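Local atomic coordinates of probable 2-oxoglutarate-dependent dioxygenase At5g05600 (Arabidopsis thaliana, PDB entry 6LSV), a protein that oxidises the stress hormone jasmonate to 12-hydroxyjasmonate, using iron, molecular oxygen and 2-oxoglutarate, and so takes part in plant defence signalling. Residues I203-C215 with V288-N302. Numbering follows the deposited sequence.
Sequences IGACLRVNYYPKC and VNSDKERVSLAFFYN. With AKG (2-oxoglutaric acid), chain C; JAA ({(1R,2R)-3-oxo-2-[(2Z)-pent-2-en-1-yl]cyclopentyl}acetic acid), chain D.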
# COMPACT_ATOMS: atom_id res chain seq x y z
N ILE A 203 10.53 11.77 -8.24
CA ILE A 203 9.32 11.34 -7.56
C ILE A 203 9.71 10.76 -6.21
O ILE A 203 10.88 10.79 -5.82
CB ILE A 203 8.55 10.31 -8.41
CG1 ILE A 203 9.50 9.23 -8.93
CG2 ILE A 203 7.89 10.99 -9.59
CD1 ILE A 203 9.68 8.05 -8.00
N GLY A 204 8.73 10.22 -5.50
CA GLY A 204 8.97 9.54 -4.23
C GLY A 204 8.65 8.06 -4.37
O GLY A 204 7.72 7.68 -5.09
N ALA A 205 9.44 7.23 -3.69
CA ALA A 205 9.23 5.79 -3.69
C ALA A 205 9.56 5.27 -2.30
O ALA A 205 10.68 5.47 -1.82
CB ALA A 205 10.10 5.10 -4.74
N CYS A 206 8.60 4.63 -1.66
CA CYS A 206 8.83 4.01 -0.37
C CYS A 206 8.26 2.60 -0.38
O CYS A 206 7.54 2.19 -1.30
CB CYS A 206 8.25 4.85 0.78
SG CYS A 206 6.66 5.63 0.44
N LEU A 207 8.61 1.85 0.66
CA LEU A 207 8.29 0.44 0.77
C LEU A 207 7.78 0.16 2.17
O LEU A 207 8.39 0.58 3.15
CB LEU A 207 9.53 -0.42 0.47
CG LEU A 207 9.33 -1.93 0.58
CD1 LEU A 207 8.40 -2.43 -0.51
CD2 LEU A 207 10.67 -2.67 0.54
N ARG A 208 6.64 -0.52 2.25
CA ARG A 208 6.12 -1.01 3.52
C ARG A 208 5.83 -2.49 3.37
O ARG A 208 5.07 -2.89 2.49
CB ARG A 208 4.86 -0.26 3.95
CG ARG A 208 4.01 -1.07 4.92
CD ARG A 208 3.11 -0.23 5.79
NE ARG A 208 2.16 -1.06 6.53
CZ ARG A 208 1.53 -0.69 7.63
NH1 ARG A 208 1.74 0.52 8.14
NH2 ARG A 208 0.69 -1.52 8.24
N VAL A 209 6.45 -3.30 4.23
CA VAL A 209 6.26 -4.74 4.24
C VAL A 209 5.42 -5.09 5.46
O VAL A 209 5.72 -4.64 6.57
CB VAL A 209 7.61 -5.49 4.26
CG1 VAL A 209 7.38 -6.98 4.09
CG2 VAL A 209 8.53 -4.95 3.18
N ASN A 210 4.38 -5.89 5.26
CA ASN A 210 3.39 -6.18 6.29
C ASN A 210 3.49 -7.64 6.71
O ASN A 210 3.55 -8.54 5.86
CB ASN A 210 1.98 -5.87 5.79
CG ASN A 210 1.80 -4.42 5.39
OD1 ASN A 210 2.12 -3.51 6.16
ND2 ASN A 210 1.30 -4.20 4.18
N TYR A 211 3.50 -7.87 8.02
CA TYR A 211 3.57 -9.21 8.60
C TYR A 211 2.29 -9.46 9.38
O TYR A 211 1.99 -8.73 10.33
CB TYR A 211 4.79 -9.35 9.50
CG TYR A 211 4.97 -10.75 10.07
CD1 TYR A 211 4.77 -11.87 9.27
CD2 TYR A 211 5.33 -10.94 11.40
CE1 TYR A 211 4.93 -13.14 9.78
CE2 TYR A 211 5.49 -12.21 11.92
CZ TYR A 211 5.29 -13.31 11.10
OH TYR A 211 5.44 -14.58 11.60
N TYR A 212 1.54 -10.48 8.98
CA TYR A 212 0.28 -10.85 9.62
C TYR A 212 0.44 -12.20 10.30
O TYR A 212 0.22 -13.25 9.67
CB TYR A 212 -0.86 -10.89 8.59
CG TYR A 212 -0.92 -9.66 7.72
CD1 TYR A 212 -1.57 -8.50 8.15
CD2 TYR A 212 -0.33 -9.64 6.46
CE1 TYR A 212 -1.62 -7.37 7.36
CE2 TYR A 212 -0.38 -8.52 5.66
CZ TYR A 212 -1.03 -7.39 6.12
OH TYR A 212 -1.09 -6.26 5.32
N PRO A 213 0.82 -12.23 11.59
CA PRO A 213 0.99 -13.51 12.30
C PRO A 213 -0.33 -14.24 12.50
O PRO A 213 -1.38 -13.71 12.12
CB PRO A 213 1.62 -13.10 13.63
CG PRO A 213 2.11 -11.69 13.43
CD PRO A 213 1.15 -11.09 12.46
N LYS A 214 -0.31 -15.43 13.08
CA LYS A 214 -1.56 -16.13 13.31
C LYS A 214 -2.34 -15.44 14.43
O LYS A 214 -1.76 -14.84 15.34
CB LYS A 214 -1.32 -17.61 13.63
CG LYS A 214 -0.48 -18.38 12.60
CD LYS A 214 0.13 -19.63 13.19
CE LYS A 214 0.83 -19.39 14.51
NZ LYS A 214 1.60 -18.14 14.77
N CYS A 215 -3.66 -15.49 14.33
CA CYS A 215 -4.53 -14.77 15.23
C CYS A 215 -5.47 -15.75 15.93
O CYS A 215 -6.11 -16.56 15.26
CB CYS A 215 -5.35 -13.71 14.48
SG CYS A 215 -6.43 -12.73 15.53
N VAL A 288 -7.06 -11.93 8.71
CA VAL A 288 -6.04 -12.85 9.20
C VAL A 288 -6.71 -14.19 9.49
O VAL A 288 -7.93 -14.32 9.34
CB VAL A 288 -5.33 -12.29 10.45
CG1 VAL A 288 -4.34 -11.21 10.06
CG2 VAL A 288 -6.34 -11.72 11.43
N ASN A 289 -5.92 -15.20 9.87
CA ASN A 289 -6.50 -16.46 10.32
C ASN A 289 -5.62 -17.08 11.39
O ASN A 289 -4.51 -16.62 11.67
CB ASN A 289 -6.74 -17.43 9.15
CG ASN A 289 -5.54 -17.57 8.24
OD1 ASN A 289 -4.40 -17.56 8.69
ND2 ASN A 289 -5.81 -17.70 6.95
N SER A 290 -6.13 -18.16 11.98
CA SER A 290 -5.53 -18.77 13.16
C SER A 290 -4.40 -19.73 12.84
O SER A 290 -3.64 -20.08 13.74
CB SER A 290 -6.60 -19.51 13.95
OG SER A 290 -7.22 -20.51 13.15
N ASP A 291 -4.27 -20.16 11.58
CA ASP A 291 -3.45 -21.32 11.26
C ASP A 291 -2.20 -21.00 10.45
O ASP A 291 -1.27 -21.81 10.46
CB ASP A 291 -4.28 -22.37 10.52
CG ASP A 291 -5.58 -22.68 11.24
OD1 ASP A 291 -5.51 -22.91 12.47
OD2 ASP A 291 -6.66 -22.68 10.60
N LYS A 292 -2.16 -19.88 9.74
CA LYS A 292 -0.97 -19.52 9.00
C LYS A 292 -0.83 -18.00 8.97
O LYS A 292 -1.77 -17.25 9.27
CB LYS A 292 -0.98 -20.12 7.59
CG LYS A 292 0.40 -20.16 6.90
CD LYS A 292 1.56 -20.42 7.88
CE LYS A 292 2.89 -20.49 7.14
NZ LYS A 292 2.91 -19.57 5.96
N GLU A 293 0.37 -17.55 8.65
CA GLU A 293 0.74 -16.15 8.60
C GLU A 293 0.65 -15.65 7.17
O GLU A 293 0.28 -16.39 6.25
CB GLU A 293 2.15 -15.97 9.16
CG GLU A 293 3.13 -17.03 8.65
CD GLU A 293 4.58 -16.62 8.78
OE1 GLU A 293 5.09 -16.61 9.92
OE2 GLU A 293 5.20 -16.30 7.74
N ARG A 294 1.00 -14.39 6.97
CA ARG A 294 1.07 -13.78 5.65
C ARG A 294 2.21 -12.78 5.63
O ARG A 294 2.58 -12.22 6.67
CB ARG A 294 -0.25 -13.08 5.26
CG ARG A 294 -1.35 -14.02 4.78
CD ARG A 294 -2.57 -13.26 4.23
NE ARG A 294 -2.39 -12.80 2.85
CZ ARG A 294 -2.17 -11.54 2.50
NH1 ARG A 294 -2.09 -10.59 3.42
NH2 ARG A 294 -2.02 -11.23 1.22
N VAL A 295 2.78 -12.57 4.45
CA VAL A 295 3.78 -11.54 4.22
C VAL A 295 3.47 -10.88 2.89
O VAL A 295 3.42 -11.55 1.86
CB VAL A 295 5.21 -12.10 4.22
CG1 VAL A 295 6.15 -11.13 3.52
CG2 VAL A 295 5.69 -12.38 5.64
N SER A 296 3.25 -9.56 2.91
CA SER A 296 2.94 -8.82 1.70
C SER A 296 3.82 -7.58 1.62
O SER A 296 4.20 -7.00 2.64
CB SER A 296 1.46 -8.42 1.65
OG SER A 296 0.64 -9.51 2.01
N LEU A 297 4.14 -7.20 0.39
CA LEU A 297 5.06 -6.10 0.11
C LEU A 297 4.31 -5.01 -0.63
O LEU A 297 3.76 -5.24 -1.72
CB LEU A 297 6.26 -6.58 -0.71
CG LEU A 297 7.39 -7.34 -0.00
CD1 LEU A 297 6.95 -8.71 0.49
CD2 LEU A 297 8.59 -7.47 -0.92
N ALA A 298 4.28 -3.81 -0.04
CA ALA A 298 3.57 -2.67 -0.60
C ALA A 298 4.59 -1.63 -1.04
O ALA A 298 5.23 -0.98 -0.20
CB ALA A 298 2.59 -2.08 0.41
N PHE A 299 4.74 -1.47 -2.35
CA PHE A 299 5.60 -0.45 -2.93
C PHE A 299 4.74 0.76 -3.29
O PHE A 299 3.74 0.62 -4.00
CB PHE A 299 6.32 -1.00 -4.16
CG PHE A 299 7.12 0.02 -4.92
CD1 PHE A 299 6.56 0.70 -5.99
CD2 PHE A 299 8.44 0.27 -4.58
CE1 PHE A 299 7.30 1.64 -6.69
CE2 PHE A 299 9.18 1.20 -5.28
CZ PHE A 299 8.61 1.89 -6.34
N PHE A 300 5.13 1.93 -2.80
CA PHE A 300 4.38 3.16 -3.01
C PHE A 300 5.14 4.05 -3.99
O PHE A 300 6.30 4.39 -3.76
CB PHE A 300 4.16 3.90 -1.69
CG PHE A 300 3.48 3.07 -0.63
CD1 PHE A 300 2.20 2.57 -0.82
CD2 PHE A 300 4.13 2.79 0.56
CE1 PHE A 300 1.58 1.81 0.16
CE2 PHE A 300 3.52 2.04 1.54
CZ PHE A 300 2.24 1.55 1.34
N TYR A 301 4.47 4.42 -5.08
CA TYR A 301 5.01 5.33 -6.08
C TYR A 301 4.28 6.66 -5.93
O TYR A 301 3.09 6.76 -6.24
CB TYR A 301 4.84 4.75 -7.49
CG TYR A 301 5.63 5.44 -8.56
CD1 TYR A 301 7.00 5.23 -8.69
CD2 TYR A 301 5.01 6.31 -9.45
CE1 TYR A 301 7.73 5.85 -9.69
CE2 TYR A 301 5.73 6.94 -10.45
CZ TYR A 301 7.09 6.71 -10.56
OH TYR A 301 7.80 7.35 -11.55
N ASN A 302 5.00 7.68 -5.47
CA ASN A 302 4.32 8.88 -5.02
C ASN A 302 4.80 10.11 -5.77
O ASN A 302 5.93 10.14 -6.27
CB ASN A 302 4.55 9.09 -3.52
CG ASN A 302 4.01 7.94 -2.68
OD1 ASN A 302 2.97 7.36 -3.01
ND2 ASN A 302 4.71 7.61 -1.61
C1 AKG C . -0.98 -2.43 2.17
O1 AKG C . -1.01 -1.65 1.18
O2 AKG C . -0.23 -2.15 3.14
C2 AKG C . -1.87 -3.67 2.18
O5 AKG C . -3.05 -3.53 2.14
C3 AKG C . -1.29 -5.09 2.24
C4 AKG C . -2.15 -6.03 1.39
C5 AKG C . -1.90 -7.49 1.75
O3 AKG C . -2.04 -8.40 0.89
O4 AKG C . -1.55 -7.79 2.92
O01 JAA D . 3.08 2.90 6.97
O02 JAA D . 3.68 7.74 2.88
O03 JAA D . 3.23 8.90 4.65
C04 JAA D . 3.01 5.69 5.06
C05 JAA D . 2.13 4.51 5.76
C06 JAA D . 3.87 6.25 6.22
C07 JAA D . 3.81 5.31 7.23
C08 JAA D . 2.96 4.04 6.64
C09 JAA D . 1.71 3.39 4.71
C10 JAA D . 2.19 6.72 4.50
C11 JAA D . 0.39 3.77 4.04
C12 JAA D . 3.08 7.85 3.98
C13 JAA D . -0.61 2.91 3.94
C14 JAA D . -0.50 1.49 4.50
C15 JAA D . -1.70 1.21 5.40
O HOH W 1 -2.88 -14.80 10.28
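Tyr-212 and Arg-294, a hydrogen-bonded pair on antiparallel strands 204-212 and 294-302, meet where the distal carboxylate of 2-oxoglutarate binds. The guanidinium receives it at its edge, Arg-294 NH2 donating to AKG O3 at 2.8 Å and Arg-294 NH1 to AKG O4 at 2.9 Å; the Arg-294 chain, bent about its CG-CD bond (chi3 81°), turns the group there. Tyr-212 OH adds a weak bond to O4, and Ser-296 OG lies close to both oxygens. Further along, Asn-210 uses both ends of its amide: Asn-210 ND2 reaches AKG O2 (2.8 Å), while OD1 accepts from Arg-208 NE. Extended from CG to NE, Arg-208 gives NH1 to the ketone JAA O01 (3.0 Å), and Phe-300 CE2 packs on Arg-208 CB at 3.6 Å. Five hydrogen-bonded pairs, from Gly-204 with Asn-302 to Tyr-212 with Arg-294, fix this register. On the other face Val-209 lies alongside Leu-297, both against helix 87-102, and Tyr-211 OH bonds Glu-293 OE1 (2.7 Å) from above the carboxylate plane; Arg-98 pairs with OE2. Val-242 O holds Arg-294 NE. In this double-stranded beta-helix wall, one face holds 2-oxoglutarate and gives jasmonate one bond, Arg-333 and Arg-337 adding others; Arg-294 probably balances the distal carboxylate's charge.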